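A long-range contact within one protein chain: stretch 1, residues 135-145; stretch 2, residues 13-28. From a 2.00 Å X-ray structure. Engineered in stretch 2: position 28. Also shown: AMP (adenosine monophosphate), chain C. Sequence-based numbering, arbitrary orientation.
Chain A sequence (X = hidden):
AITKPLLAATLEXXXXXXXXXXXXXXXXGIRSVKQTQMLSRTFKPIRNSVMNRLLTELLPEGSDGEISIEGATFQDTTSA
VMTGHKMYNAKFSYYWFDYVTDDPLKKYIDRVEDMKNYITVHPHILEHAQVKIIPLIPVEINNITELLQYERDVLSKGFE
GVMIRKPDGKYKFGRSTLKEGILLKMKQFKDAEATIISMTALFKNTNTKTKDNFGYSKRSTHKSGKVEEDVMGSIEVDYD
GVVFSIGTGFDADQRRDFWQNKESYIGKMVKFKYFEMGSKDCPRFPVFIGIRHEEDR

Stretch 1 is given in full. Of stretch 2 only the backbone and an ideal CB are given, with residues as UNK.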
# COMPACT_ATOMS: atom_id res chain seq x y z
N PRO A 135 -7.88 7.21 4.69
CA PRO A 135 -7.16 7.30 5.96
C PRO A 135 -6.38 6.00 6.20
O PRO A 135 -6.95 4.91 6.20
CB PRO A 135 -8.29 7.44 7.00
CG PRO A 135 -9.44 8.00 6.20
CD PRO A 135 -9.34 7.24 4.91
N LEU A 136 -5.06 6.12 6.33
CA LEU A 136 -4.23 4.96 6.59
C LEU A 136 -4.04 4.82 8.08
O LEU A 136 -3.08 5.35 8.64
CB LEU A 136 -2.86 5.10 5.92
CG LEU A 136 -2.56 4.48 4.55
CD1 LEU A 136 -1.06 4.23 4.49
CD2 LEU A 136 -3.32 3.17 4.35
N ILE A 137 -5.00 4.19 8.74
CA ILE A 137 -4.93 3.95 10.18
C ILE A 137 -4.08 2.67 10.36
O ILE A 137 -4.35 1.64 9.72
CB ILE A 137 -6.34 3.83 10.74
CG1 ILE A 137 -7.04 5.19 10.55
CG2 ILE A 137 -6.32 3.36 12.19
CD1 ILE A 137 -8.53 5.18 10.70
N PRO A 138 -3.03 2.72 11.20
CA PRO A 138 -2.18 1.54 11.39
C PRO A 138 -2.78 0.33 12.10
O PRO A 138 -3.76 0.44 12.83
CB PRO A 138 -0.99 2.10 12.16
CG PRO A 138 -1.64 3.16 13.02
CD PRO A 138 -2.58 3.84 12.04
N VAL A 139 -2.15 -0.81 11.85
CA VAL A 139 -2.53 -2.09 12.43
C VAL A 139 -1.53 -2.36 13.54
O VAL A 139 -0.35 -2.10 13.36
CB VAL A 139 -2.38 -3.23 11.39
CG1 VAL A 139 -2.58 -4.58 12.06
CG2 VAL A 139 -3.36 -3.06 10.26
N GLU A 140 -1.99 -2.83 14.69
CA GLU A 140 -1.08 -3.16 15.78
C GLU A 140 -0.65 -4.62 15.58
O GLU A 140 -1.48 -5.51 15.52
CB GLU A 140 -1.75 -2.99 17.14
CG GLU A 140 -0.85 -3.35 18.32
CD GLU A 140 -1.50 -3.10 19.68
OE1 GLU A 140 -0.81 -2.59 20.60
OE2 GLU A 140 -2.71 -3.42 19.83
N ILE A 141 0.65 -4.81 15.38
CA ILE A 141 1.24 -6.13 15.16
C ILE A 141 1.98 -6.47 16.47
O ILE A 141 2.70 -5.63 17.01
CB ILE A 141 2.25 -6.09 13.96
CG1 ILE A 141 1.55 -5.61 12.68
CG2 ILE A 141 2.94 -7.43 13.77
CD1 ILE A 141 0.46 -6.52 12.17
N ASN A 142 1.83 -7.71 16.94
CA ASN A 142 2.43 -8.13 18.19
C ASN A 142 3.61 -9.07 18.11
O ASN A 142 4.37 -9.19 19.07
CB ASN A 142 1.37 -8.75 19.09
CG ASN A 142 0.32 -7.76 19.52
OD1 ASN A 142 0.62 -6.62 19.88
ND2 ASN A 142 -0.92 -8.20 19.49
N ASN A 143 3.73 -9.77 16.99
CA ASN A 143 4.81 -10.74 16.80
C ASN A 143 5.21 -10.92 15.33
O ASN A 143 4.55 -10.39 14.42
CB ASN A 143 4.45 -12.10 17.45
CG ASN A 143 3.12 -12.67 16.96
OD1 ASN A 143 2.15 -12.79 17.71
ND2 ASN A 143 3.07 -13.01 15.68
N ILE A 144 6.29 -11.67 15.10
CA ILE A 144 6.81 -11.93 13.75
C ILE A 144 5.80 -12.61 12.81
O ILE A 144 5.71 -12.26 11.64
CB ILE A 144 8.15 -12.73 13.83
CG1 ILE A 144 9.23 -11.82 14.42
CG2 ILE A 144 8.52 -13.32 12.46
CD1 ILE A 144 10.53 -12.49 14.67
N THR A 145 5.05 -13.58 13.33
CA THR A 145 4.05 -14.28 12.54
C THR A 145 3.02 -13.28 12.05
O THR A 145 2.63 -13.30 10.88
CB THR A 145 3.34 -15.32 13.40
OG1 THR A 145 4.32 -16.06 14.13
CG2 THR A 145 2.52 -16.27 12.53
N UNK A 13 16.63 -7.40 9.07
CA UNK A 13 16.37 -8.56 9.91
C UNK A 13 15.05 -8.35 10.65
O UNK A 13 14.92 -7.44 11.49
CB UNK A 13 17.52 -8.79 10.89
N UNK A 14 14.06 -9.17 10.30
CA UNK A 14 12.74 -9.08 10.92
C UNK A 14 12.81 -9.23 12.44
O UNK A 14 11.95 -8.72 13.16
CB UNK A 14 11.81 -10.15 10.34
N UNK A 15 13.85 -9.89 12.94
CA UNK A 15 13.97 -10.06 14.38
C UNK A 15 14.39 -8.75 15.07
O UNK A 15 14.36 -8.67 16.30
CB UNK A 15 14.98 -11.17 14.69
N UNK A 16 14.69 -7.73 14.27
CA UNK A 16 15.07 -6.41 14.80
C UNK A 16 13.87 -5.57 15.24
O UNK A 16 14.03 -4.62 16.00
CB UNK A 16 15.86 -5.64 13.74
N UNK A 17 12.68 -5.94 14.77
CA UNK A 17 11.45 -5.18 15.06
C UNK A 17 11.06 -5.18 16.53
O UNK A 17 10.99 -6.23 17.14
CB UNK A 17 10.29 -5.75 14.24
N UNK A 18 10.88 -3.99 17.09
CA UNK A 18 10.45 -3.85 18.48
C UNK A 18 8.96 -4.12 18.35
O UNK A 18 8.20 -3.31 17.80
CB UNK A 18 10.78 -2.49 19.10
N UNK A 19 8.52 -5.24 18.93
CA UNK A 19 7.17 -5.68 18.69
C UNK A 19 5.86 -5.00 18.85
O UNK A 19 5.03 -5.13 17.95
CB UNK A 19 7.02 -6.93 19.56
N UNK A 20 5.55 -4.46 20.02
CA UNK A 20 4.24 -3.82 19.89
C UNK A 20 4.55 -2.67 18.90
O UNK A 20 5.23 -1.71 19.26
CB UNK A 20 3.66 -3.34 21.22
N UNK A 21 4.22 -2.88 17.61
CA UNK A 21 4.45 -1.89 16.55
C UNK A 21 3.19 -1.64 15.71
O UNK A 21 2.27 -2.45 15.71
CB UNK A 21 5.59 -2.35 15.64
N UNK A 22 3.16 -0.48 15.06
CA UNK A 22 2.05 -0.05 14.21
C UNK A 22 2.40 -0.08 12.72
O UNK A 22 3.21 0.71 12.24
CB UNK A 22 1.61 1.36 14.61
N UNK A 23 1.71 -0.93 11.97
CA UNK A 23 2.02 -1.07 10.55
C UNK A 23 1.00 -0.54 9.55
O UNK A 23 -0.19 -0.46 9.84
CB UNK A 23 2.24 -2.55 10.25
N UNK A 24 1.50 -0.15 8.38
CA UNK A 24 0.66 0.34 7.30
C UNK A 24 1.27 -0.22 6.02
O UNK A 24 2.37 -0.79 6.04
CB UNK A 24 0.57 1.87 7.28
N UNK A 25 0.52 -0.16 4.89
CA UNK A 25 1.04 -0.69 3.63
C UNK A 25 2.01 0.24 2.92
O UNK A 25 1.84 1.46 2.92
CB UNK A 25 -0.12 -1.01 2.69
N UNK A 26 3.06 -0.35 2.36
CA UNK A 26 4.05 0.42 1.62
C UNK A 26 3.40 0.77 0.26
O UNK A 26 3.15 -0.09 -0.58
CB UNK A 26 5.36 -0.36 1.45
N UNK A 27 3.07 2.05 0.10
CA UNK A 27 2.45 2.54 -1.13
C UNK A 27 3.46 3.02 -2.19
O UNK A 27 4.44 3.73 -1.88
CB UNK A 27 1.49 3.68 -0.79
N UNK A 28 3.20 2.60 -3.42
CA UNK A 28 4.00 3.00 -4.57
C UNK A 28 3.23 4.22 -5.09
O UNK A 28 2.17 4.09 -5.70
CB UNK A 28 4.16 1.89 -5.61
P AMP C . 10.22 1.82 -1.00
O1P AMP C . 11.64 1.51 -0.79
O3P AMP C . 10.30 2.38 -2.48
O5' AMP C . 9.83 3.04 -0.22
C5' AMP C . 8.46 3.65 -0.41
C4' AMP C . 8.44 5.14 -0.17
O4' AMP C . 7.07 5.50 0.03
C3' AMP C . 9.20 5.58 1.11
O3' AMP C . 9.91 6.81 0.98
C2' AMP C . 8.13 5.79 2.13
O2' AMP C . 8.52 6.82 3.03
C1' AMP C . 6.86 6.07 1.30
N9 AMP C . 5.70 5.45 1.91
C8 AMP C . 4.81 4.65 1.23
N7 AMP C . 3.88 4.23 2.03
C5 AMP C . 4.13 4.75 3.29
C6 AMP C . 3.48 4.65 4.53
N6 AMP C . 2.36 3.92 4.71
N1 AMP C . 4.04 5.33 5.55
C2 AMP C . 5.14 6.03 5.37
N3 AMP C . 5.86 6.21 4.25
C4 AMP C . 5.31 5.54 3.20

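Position 13 has nothing of stretch 1 near its CB, so many residues would suit. It is N13, whose OD1 accepts a hydrogen bond from N of position 15 at 2.8 Å. Position 14 begins a short 3-10 segment, and its CB points toward stretch 1, 5.0 Å from I144 CG2. That gap suits a medium or long aliphatic chain. It is I14; its CD1 reaches I144 CG2 at 3.7 Å. Position 15 points sideways, its CB 4.6 Å from I144 CD1. No charge is on offer, so a flexible chain, polar or apolar, would do. It is E15, which lays CG 4.0 Å from I144 CD1.

Positions 16 and 18 are out of reach, with open space on this side; polar or charged chains suit. Position 17 turns toward stretch 1 without reaching it, so an apolar chain is reasonable. They are D16, V17 and Q18, and none touches stretch 1.

Position 19 faces stretch 1 closely: its ideal CB lies 3.5 Å from N142 O. Beyond it, I141, N143 and I144 leave room for a large, flat or apolar group. Aromatic residues or a long aliphatic one would suit. It is F19. One face of the ring lies against N143 C and I144 N, while I141 CG2 sits at its edge, 3.7 Å from CE2. CE1 packs 3.4 Å from I144 CG1.

Position 20 points away, and its phi of -67° suits proline and many others. It is P20, which makes no hydrogen bond to stretch 1.

Position 21 pairs with I141 in an antiparallel bridge: its N donates to I141 O at 3.2 Å, and I141 N donates to its O at 2.9 Å. Its side chain shares a sheet face with I141, so a small or medium apolar residue fits. It is C21, with SG 4.0 Å from I141 CB.

Position 22 turns to the other face, where its ideal CB is 3.6 Å from P138 CB. Valine, isoleucine or leucine would all be reasonable. It is L22; its CB packs on P138 CB at 3.7 Å and its CD2 approaches E140 CB at 4.0 Å.

Position 23 bridges V139, its N giving 2.7 Å to V139 O and its O receiving V139 N at 2.8 Å. A small residue is well suited. It is A23; its CB lies 4.0 Å from I141 CG1, on their shared face.

Position 24 points sideways, near L136 CD1 and the adenine amino group. A beta-branched residue with a hydroxyl can serve both. It is T24: CG2 lies 3.7 Å from P138 CA, and OG1 accepts from AMP N6 at 2.9 Å.

Position 25 points its CB sideways, with nothing of stretch 1 within 5.5 Å. Its phi of -79° suits proline and many others. It is P25, with CG 3.8 Å from L136 CD2. Position 26 turns away; a long chain could reach the phosphate. It is K26, its NZ covalently bonded to AMP P. Position 27 points toward L136, so a long aliphatic chain suits. It is I27; CD1 meets L136 CD1 at 3.6 Å. Position 28 is out of reach, so many residues would suit. It is A28, engineered.

Stretch 2 (13-28) NIEDVQFPCLATPKIA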
# COMPACT_ATOMS: atom_id res chain seq x y z
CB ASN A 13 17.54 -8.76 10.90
CG ASN A 13 17.27 -9.84 11.95
OD1 ASN A 13 16.35 -10.65 11.82
ND2 ASN A 13 18.08 -9.85 13.00
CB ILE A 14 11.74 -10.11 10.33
CG1 ILE A 14 10.31 -9.69 10.67
CG2 ILE A 14 12.00 -11.52 10.87
CD1 ILE A 14 9.26 -10.58 10.06
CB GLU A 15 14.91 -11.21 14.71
CG GLU A 15 14.47 -12.53 14.09
CD GLU A 15 14.99 -13.77 14.83
OE1 GLU A 15 15.73 -13.62 15.84
OE2 GLU A 15 14.65 -14.89 14.40
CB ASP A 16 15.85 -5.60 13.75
CG ASP A 16 17.34 -5.95 13.69
OD1 ASP A 16 17.92 -6.37 14.72
OD2 ASP A 16 17.94 -5.76 12.61
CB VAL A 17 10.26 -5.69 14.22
CG1 VAL A 17 8.98 -4.96 14.59
CG2 VAL A 17 10.52 -5.48 12.75
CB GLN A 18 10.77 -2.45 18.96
CG GLN A 18 12.27 -2.17 18.95
CD GLN A 18 13.07 -3.16 19.81
OE1 GLN A 18 14.12 -3.65 19.40
NE2 GLN A 18 12.56 -3.44 21.01
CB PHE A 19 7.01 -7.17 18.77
CG PHE A 19 7.11 -7.74 17.44
CD1 PHE A 19 8.22 -8.49 17.07
CD2 PHE A 19 6.18 -7.35 16.46
CE1 PHE A 19 8.41 -8.82 15.74
CE2 PHE A 19 6.36 -7.67 15.15
CZ PHE A 19 7.48 -8.40 14.78
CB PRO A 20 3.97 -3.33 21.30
CG PRO A 20 4.62 -4.41 22.13
CD PRO A 20 5.93 -4.66 21.43
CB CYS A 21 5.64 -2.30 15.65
SG CYS A 21 5.34 -3.66 14.46
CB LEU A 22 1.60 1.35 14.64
CG LEU A 22 1.07 1.40 16.08
CD1 LEU A 22 0.81 2.85 16.51
CD2 LEU A 22 -0.21 0.58 16.18
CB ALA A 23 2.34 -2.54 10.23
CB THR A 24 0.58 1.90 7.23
OG1 THR A 24 1.90 2.46 7.22
CG2 THR A 24 -0.26 2.48 8.39
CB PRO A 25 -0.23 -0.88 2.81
CG PRO A 25 -1.09 0.23 3.27
CD PRO A 25 -0.90 0.19 4.77
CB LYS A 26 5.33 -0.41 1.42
CG LYS A 26 6.56 0.35 0.91
CD LYS A 26 7.76 -0.59 0.89
CE LYS A 26 9.10 0.11 0.64
NZ LYS A 26 9.23 0.77 -0.70
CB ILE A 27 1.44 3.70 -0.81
CG1 ILE A 27 0.38 3.22 0.17
CG2 ILE A 27 0.78 4.23 -2.09
CD1 ILE A 27 -0.15 4.31 1.04
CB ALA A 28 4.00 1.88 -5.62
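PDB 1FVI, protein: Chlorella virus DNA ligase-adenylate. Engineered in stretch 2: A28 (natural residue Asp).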